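Local structure of ubiquitin-activating enzyme E1-like (Saccharomyces cerevisiae, 3ONH) at residues Lys19-Leu22 / Ser23-Val26; Leu49-Tyr53 / Asp54-Leu58; Ile66-Gly69 / Asn70-Ile74. The protein forms with AOS1 the ATP-dependent E1 ligase that activates SMT3, the yeast SUMO, UBA2 contributing this ubiquitin-fold domain that binds the E2 Ubc9. All coordinates share one frame; numbering follows the deposited sequence.

Contact 1: Lys19-Leu22 / Ser23-Val26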
loop_
_atom_site.group_PDB
_atom_site.type_symbol
_atom_site.label_atom_id
_atom_site.label_comp_id
_atom_site.label_asym_id
_atom_site.label_seq_id
_atom_site.Cartn_x
_atom_site.Cartn_y
_atom_site.Cartn_z
ATOM N N LYS A 19 5.075 12.795 -5.291
ATOM C CA LYS A 19 4.162 13.745 -4.656
ATOM C C LYS A 19 3.188 13.092 -3.689
ATOM O O LYS A 19 2.680 13.743 -2.781
ATOM C CB LYS A 19 3.370 14.519 -5.703
ATOM C CG LYS A 19 2.354 13.675 -6.448
ATOM C CD LYS A 19 1.584 14.512 -7.453
ATOM C CE LYS A 19 2.542 15.351 -8.280
ATOM N NZ LYS A 19 1.865 16.220 -9.298
ATOM N N MET A 20 2.932 11.804 -3.893
ATOM C CA MET A 20 1.960 11.069 -3.105
ATOM C C MET A 20 2.442 10.928 -1.667
ATOM O O MET A 20 3.525 10.397 -1.420
ATOM C CB MET A 20 1.755 9.685 -3.716
ATOM C CG MET A 20 0.328 9.360 -4.113
ATOM S SD MET A 20 -0.758 9.198 -2.691
ATOM C CE MET A 20 -2.118 8.275 -3.400
ATOM N N LYS A 21 1.647 11.413 -0.719
ATOM C CA LYS A 21 2.009 11.319 0.690
ATOM C C LYS A 21 1.630 9.955 1.215
ATOM O O LYS A 21 0.674 9.343 0.741
ATOM C CB LYS A 21 1.337 12.419 1.513
ATOM C CG LYS A 21 2.045 13.759 1.446
ATOM C CD LYS A 21 1.068 14.906 1.654
ATOM C CE LYS A 21 0.154 14.660 2.853
ATOM N NZ LYS A 21 -0.781 15.800 3.087
ATOM N N LEU A 22 2.401 9.476 2.185
ATOM C CA LEU A 22 2.195 8.160 2.759
ATOM C C LEU A 22 0.815 8.059 3.395
ATOM O O LEU A 22 0.100 7.072 3.205
ATOM C CB LEU A 22 3.280 7.880 3.794
ATOM C CG LEU A 22 3.215 6.528 4.487
ATOM C CD1 LEU A 22 3.204 5.420 3.450
ATOM C CD2 LEU A 22 4.386 6.370 5.431
ATOM N N SER A 23 0.445 9.089 4.146
ATOM C CA SER A 23 -0.855 9.114 4.800
ATOM C C SER A 23 -1.974 8.920 3.787
ATOM O O SER A 23 -2.934 8.195 4.043
ATOM C CB SER A 23 -1.049 10.429 5.559
ATOM O OG SER A 23 -0.795 11.546 4.725
ATOM N N ASP A 24 -1.848 9.575 2.637
ATOM C CA ASP A 24 -2.863 9.473 1.599
ATOM C C ASP A 24 -2.855 8.094 0.952
ATOM O O ASP A 24 -3.901 7.556 0.606
ATOM C CB ASP A 24 -2.677 10.570 0.550
ATOM C CG ASP A 24 -3.115 11.927 1.053
ATOM O OD1 ASP A 24 -3.935 11.975 1.990
ATOM O OD2 ASP A 24 -2.643 12.946 0.512
ATOM N N PHE A 25 -1.670 7.524 0.796
ATOM C CA PHE A 25 -1.547 6.211 0.186
ATOM C C PHE A 25 -2.250 5.167 1.040
ATOM O O PHE A 25 -2.938 4.279 0.527
ATOM C CB PHE A 25 -0.074 5.861 0.005
ATOM C CG PHE A 25 0.170 4.770 -0.998
ATOM C CD1 PHE A 25 -0.223 4.926 -2.316
ATOM C CD2 PHE A 25 0.815 3.600 -0.629
ATOM C CE1 PHE A 25 0.009 3.934 -3.245
ATOM C CE2 PHE A 25 1.047 2.599 -1.555
ATOM C CZ PHE A 25 0.646 2.770 -2.867
ATOM N N VAL A 26 -2.080 5.290 2.352
ATOM C CA VAL A 26 -2.700 4.381 3.307
ATOM C C VAL A 26 -4.234 4.420 3.294
ATOM O O VAL A 26 -4.898 3.379 3.286
ATOM C CB VAL A 26 -2.205 4.673 4.727
ATOM C CG1 VAL A 26 -3.047 3.941 5.739
ATOM C CG2 VAL A 26 -0.741 4.278 4.858
HETATM O O HOH W 1 -0.574 12.971 -1.164
#
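Lys21 CE lies 4.0 Å from Asp24 OD2 at the first turn of helix 22-33, the long helix of this ubiquitin-fold domain, with Lys21 in the N-cap position just after the short helix 14-19. The contact is a helix start, made by residues three to five positions apart.

Two backbone bonds set the turn. The amide of Phe25 gives its proton to Lys21 O (3.0 Å between Phe25 N and Lys21 O). One residue on, Val26 N reaches Leu22 O at 2.9 Å in a straighter bond, 161° at the hydrogen.

The polar side chains join through water. Water 1 accepts from Lys21 N and donates to Asp24 OD2, 2.7 Å in each case, so the carboxylate of the third helix residue meets the N-cap amide indirectly, where a capping box would have a direct bond. CG of Asp24 is anti to its carbonyl carbon (chi1 -74°), which brings the carboxylate back toward the N-cap. The lysine chain runs aslant past the carboxylate, and Lys21 NZ stays 4.3 Å from Asp24 OD2, beyond a salt bridge; the lysine charge and the positive end of the helix dipole would both probably favour a negative Asp24. Ser23 OG is hydrogen-bonded to Asn59 O in the loop between strands 48-52 and 73-78.

Apolar contacts complete the turn. Leu22 CD1 comes to 4.3 Å from Val26 CG2 along the buried side of the helix, while Leu22 also packs on Ile66, and Phe25 on Leu63. Met20 SD approaches Asp24 CB, beside the polar pair. The Met20 chain bends at chi2 (-68°) and crosses Phe25 at about a right angle, so that the methyl CE meets the ring at its edge, in plane, 4.0 Å from Phe25 CD1.

Contact 2: Leu49-Tyr53 / Asp54-Leu58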
loop_
_atom_site.group_PDB
_atom_site.type_symbol
_atom_site.label_atom_id
_atom_site.label_comp_id
_atom_site.label_asym_id
_atom_site.label_seq_id
_atom_site.Cartn_x
_atom_site.Cartn_y
_atom_site.Cartn_z
ATOM N N LEU A 49 9.083 -1.927 8.094
ATOM C CA LEU A 49 7.769 -1.506 8.562
ATOM C C LEU A 49 7.670 -0.013 8.352
ATOM O O LEU A 49 8.316 0.768 9.038
ATOM C CB LEU A 49 7.551 -1.853 10.033
ATOM C CG LEU A 49 6.154 -1.533 10.577
ATOM C CD1 LEU A 49 5.063 -1.976 9.604
ATOM C CD2 LEU A 49 5.948 -2.174 11.940
ATOM N N LEU A 50 6.858 0.377 7.384
ATOM C CA LEU A 50 6.794 1.765 6.972
ATOM C C LEU A 50 5.683 2.520 7.686
ATOM O O LEU A 50 5.744 3.739 7.843
ATOM C CB LEU A 50 6.618 1.831 5.459
ATOM C CG LEU A 50 7.859 1.348 4.709
ATOM C CD1 LEU A 50 7.688 1.523 3.211
ATOM C CD2 LEU A 50 9.060 2.113 5.201
ATOM N N PHE A 51 4.681 1.782 8.154
ATOM C CA PHE A 51 3.521 2.404 8.767
ATOM C C PHE A 51 2.658 1.374 9.446
ATOM O O PHE A 51 2.400 0.309 8.897
ATOM C CB PHE A 51 2.707 3.129 7.691
ATOM C CG PHE A 51 1.498 3.839 8.220
ATOM C CD1 PHE A 51 1.488 5.220 8.344
ATOM C CD2 PHE A 51 0.369 3.129 8.588
ATOM C CE1 PHE A 51 0.370 5.878 8.826
ATOM C CE2 PHE A 51 -0.748 3.779 9.074
ATOM C CZ PHE A 51 -0.749 5.156 9.192
ATOM N N ASP A 52 2.236 1.673 10.667
ATOM C CA ASP A 52 1.149 0.917 11.277
ATOM C C ASP A 52 0.376 1.799 12.254
ATOM O O ASP A 52 0.617 3.000 12.334
ATOM C CB ASP A 52 1.621 -0.410 11.893
ATOM C CG ASP A 52 2.372 -0.230 13.197
ATOM O OD1 ASP A 52 2.653 -1.250 13.859
ATOM O OD2 ASP A 52 2.679 0.915 13.570
ATOM N N TYR A 53 -0.558 1.206 12.975
ATOM C CA TYR A 53 -1.467 1.956 13.828
ATOM C C TYR A 53 -0.772 2.479 15.077
ATOM O O TYR A 53 -1.424 2.853 16.049
ATOM C CB TYR A 53 -2.588 1.037 14.260
ATOM C CG TYR A 53 -2.064 -0.169 14.987
ATOM C CD1 TYR A 53 -2.095 -0.238 16.374
ATOM C CD2 TYR A 53 -1.508 -1.231 14.289
ATOM C CE1 TYR A 53 -1.609 -1.340 17.042
ATOM C CE2 TYR A 53 -1.015 -2.339 14.949
ATOM C CZ TYR A 53 -1.068 -2.388 16.325
ATOM O OH TYR A 53 -0.577 -3.491 16.986
ATOM N N ASP A 54 0.552 2.503 15.047
ATOM C CA ASP A 54 1.332 2.809 16.230
ATOM C C ASP A 54 2.612 3.506 15.784
ATOM O O ASP A 54 3.357 4.067 16.590
ATOM C CB ASP A 54 1.658 1.506 16.951
ATOM C CG ASP A 54 1.750 1.674 18.445
ATOM O OD1 ASP A 54 1.518 0.674 19.159
ATOM O OD2 ASP A 54 2.052 2.796 18.905
ATOM N N PHE A 55 2.859 3.457 14.480
ATOM C CA PHE A 55 4.014 4.104 13.881
ATOM C C PHE A 55 3.548 4.848 12.646
ATOM O O PHE A 55 3.626 4.343 11.533
ATOM C CB PHE A 55 5.089 3.074 13.529
ATOM C CG PHE A 55 6.298 3.662 12.873
ATOM C CD1 PHE A 55 7.147 4.501 13.574
ATOM C CD2 PHE A 55 6.591 3.369 11.555
ATOM C CE1 PHE A 55 8.251 5.046 12.969
ATOM C CE2 PHE A 55 7.697 3.908 10.949
ATOM C CZ PHE A 55 8.532 4.747 11.660
ATOM N N GLU A 56 3.038 6.052 12.864
ATOM C CA GLU A 56 2.547 6.887 11.785
ATOM C C GLU A 56 3.510 8.041 11.515
ATOM O O GLU A 56 3.161 9.003 10.836
ATOM C CB GLU A 56 1.163 7.409 12.154
ATOM C CG GLU A 56 0.287 6.331 12.789
ATOM C CD GLU A 56 -1.120 6.808 13.086
ATOM O OE1 GLU A 56 -1.931 5.999 13.593
ATOM O OE2 GLU A 56 -1.420 7.990 12.812
ATOM N N ASP A 57 4.733 7.914 12.030
ATOM C CA ASP A 57 5.728 8.987 12.003
ATOM C C ASP A 57 6.154 9.445 10.607
ATOM O O ASP A 57 6.613 10.573 10.441
ATOM C CB ASP A 57 6.980 8.603 12.800
ATOM C CG ASP A 57 6.664 8.158 14.212
ATOM O OD1 ASP A 57 5.471 8.089 14.563
ATOM O OD2 ASP A 57 7.612 7.876 14.971
ATOM N N LEU A 58 6.024 8.581 9.604
ATOM C CA LEU A 58 6.384 8.971 8.240
ATOM C C LEU A 58 5.140 9.395 7.460
ATOM O O LEU A 58 5.112 9.367 6.233
ATOM C CB LEU A 58 7.084 7.816 7.539
ATOM C CG LEU A 58 8.394 7.339 8.168
ATOM C CD1 LEU A 58 8.752 5.978 7.592
ATOM C CD2 LEU A 58 9.497 8.350 7.922
HETATM O O HOH W 2 4.950 5.918 9.476
#
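The Phe51 ring meets Glu56 obliquely, its CE1 atom lying 3.7 Å from Glu56 CB, and the glutamate carboxylate is turned only 21° from the ring plane. Asp54 CB lies over one face of the Tyr53 ring, offset toward the rim. At the edge of the Phe55 ring, near its plane, is Phe51 N, and Phe55 CE2 approaches Leu50 O at 3.7 Å.

Beside the rings the chain turns back through bonds that are bent at the acceptor: Asp52 N to Phe55 O and Phe55 N to Asp52 O are both 3.1 Å. CG of Asp52 sits between its backbone N and carbonyl carbon (chi1 75°), which swings OD2 to a further, weak bond 2.7 Å from Phe55 N. Water 2 bridges the turn, donating to Leu50 O and Phe55 O and accepting from Leu58 N. With the ring of Phe51 cut back to an alanine, Glu56 CB and Val26 would probably lose their shared partner and a gap would open beneath helix 22-33.

Leu50 and Phe51 together face Leu41 of strand 39-43 as a classic beta bulge, while Phe51 packs on Val26 and Leu58 on Leu22 of helix 22-33.

Contact 3: Ile66-Gly69 / Asn70-Ile74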
loop_
_atom_site.group_PDB
_atom_site.type_symbol
_atom_site.label_atom_id
_atom_site.label_comp_id
_atom_site.label_asym_id
_atom_site.label_seq_id
_atom_site.Cartn_x
_atom_site.Cartn_y
_atom_site.Cartn_z
ATOM N N ILE A 66 10.375 8.009 1.360
ATOM C CA ILE A 66 10.608 6.850 2.215
ATOM C C ILE A 66 11.216 5.704 1.414
ATOM O O ILE A 66 11.213 4.557 1.840
ATOM C CB ILE A 66 9.327 6.369 2.906
ATOM C CG1 ILE A 66 8.323 5.890 1.866
ATOM C CG2 ILE A 66 8.732 7.475 3.752
ATOM C CD1 ILE A 66 6.986 5.512 2.451
ATOM N N ASN A 67 11.732 6.040 0.243
ATOM C CA ASN A 67 12.502 5.114 -0.563
ATOM C C ASN A 67 11.726 3.935 -1.127
ATOM O O ASN A 67 12.189 2.795 -1.094
ATOM C CB ASN A 67 13.717 4.623 0.210
ATOM C CG ASN A 67 14.979 4.794 -0.575
ATOM O OD1 ASN A 67 15.862 5.559 -0.193
ATOM N ND2 ASN A 67 15.064 4.113 -1.707
ATOM N N LEU A 68 10.538 4.216 -1.634
ATOM C CA LEU A 68 9.811 3.241 -2.424
ATOM C C LEU A 68 10.015 3.644 -3.869
ATOM O O LEU A 68 10.193 4.818 -4.158
ATOM C CB LEU A 68 8.329 3.274 -2.080
ATOM C CG LEU A 68 7.935 2.861 -0.665
ATOM C CD1 LEU A 68 6.458 3.138 -0.444
ATOM C CD2 LEU A 68 8.258 1.397 -0.424
ATOM N N GLY A 69 10.006 2.680 -4.778
ATOM C CA GLY A 69 10.163 3.002 -6.183
ATOM C C GLY A 69 9.710 1.878 -7.088
ATOM O O GLY A 69 9.073 0.924 -6.643
ATOM N N ASN A 70 10.036 1.995 -8.365
ATOM C CA ASN A 70 9.659 0.967 -9.322
ATOM C C ASN A 70 10.125 -0.405 -8.867
ATOM O O ASN A 70 11.298 -0.593 -8.566
ATOM C CB ASN A 70 10.247 1.284 -10.688
ATOM C CG ASN A 70 9.833 0.291 -11.732
ATOM O OD1 ASN A 70 8.659 0.189 -12.068
ATOM N ND2 ASN A 70 10.797 -0.455 -12.255
ATOM N N GLY A 71 9.202 -1.358 -8.787
ATOM C CA GLY A 71 9.565 -2.721 -8.457
ATOM C C GLY A 71 9.469 -3.026 -6.981
ATOM O O GLY A 71 9.632 -4.170 -6.565
ATOM N N SER A 72 9.217 -1.996 -6.179
ATOM C CA SER A 72 8.988 -2.200 -4.758
ATOM C C SER A 72 7.720 -3.004 -4.598
ATOM O O SER A 72 6.782 -2.861 -5.374
ATOM C CB SER A 72 8.837 -0.872 -4.017
ATOM O OG SER A 72 10.076 -0.212 -3.873
ATOM N N ILE A 73 7.702 -3.861 -3.588
ATOM C CA ILE A 73 6.516 -4.619 -3.258
ATOM C C ILE A 73 6.064 -4.229 -1.856
ATOM O O ILE A 73 6.840 -4.285 -0.901
ATOM C CB ILE A 73 6.784 -6.123 -3.354
ATOM C CG1 ILE A 73 6.914 -6.526 -4.822
ATOM C CG2 ILE A 73 5.671 -6.907 -2.683
ATOM C CD1 ILE A 73 6.901 -8.016 -5.060
ATOM N N ILE A 74 4.811 -3.807 -1.743
ATOM C CA ILE A 74 4.259 -3.401 -0.461
ATOM C C ILE A 74 3.302 -4.458 0.048
ATOM O O ILE A 74 2.497 -4.983 -0.712
ATOM C CB ILE A 74 3.512 -2.063 -0.582
ATOM C CG1 ILE A 74 4.482 -0.966 -0.998
ATOM C CG2 ILE A 74 2.857 -1.704 0.729
ATOM C CD1 ILE A 74 5.753 -0.982 -0.213
#
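Ser72 grips Gly69 twice. Its OG accepts the amide proton of Gly69 in a nearly straight bond, 3.0 Å from Gly69 N with 168° at the hydrogen, and its own backbone N donates to Gly69 O, also at 3.0 Å, the donor being tilted from the carbonyl plane. The hydroxyl is placed for this by a first torsion that sets OG beside its own backbone N and anti to the carbonyl carbon (chi1 -74°), turning it back across the loop.

Beyond the polar pair, Leu68 and Ile74 cross at about a right angle. Methyl CD2 of Leu68 presses on CD1 of Ile74 at 3.5 Å, tighter than usual for two carbons, and Leu68 CD1 is at 4.2 Å from the same Ile74 CD1. The contact is thus chiefly with CD2.

The bend itself is a type II beta turn running from Gly69 to Ser72, which leads the loop into strand 73-78, a strand paired antiparallel with both 39-43 and 84-95 in the domain's sheet. Gly71 fills the third position of the turn with a positive phi (93°), where a CB would crowd the carbonyl O of Asn70, as expected for the glycine common at this place in a type II turn.

The next shell comes largely from strand 84-95: Asn70 OD1 accepts from Val95 N, holding the turn's corner to that strand, and Gly71 and Ser72 share backbone bonds with Leu93, which the Leu68 side chain also touches. On the neighbouring strand 39-43 Ile74 packs on Leu41, and Leu68 is backed by Leu63 and Leu50. Ahead of the turn, Arg48 NH1 bonds to Ile66 O.

Overall arrangement
Going along the chain from the N terminus, the three contacts follow in series; none encloses or crosses another. Contact 1 closes the bend between helix 14-19 and helix 22-33. Contact 2 closes the reversal at the end of strand 48-52, and contact 3 the turn that leads into strand 73-78, so the last two stand near either end of the connection between these strands of one sheet. They meet in the core under the helix: Leu22 of contact 1 touches Leu50 of contact 2, and Leu50 and Leu58 of contact 2 both pack on Ile66 of contact 3. The long helix, the sheet and the intervening loop are thereby joined, the centres of the three contacts lying about 12 to 16 Å apart.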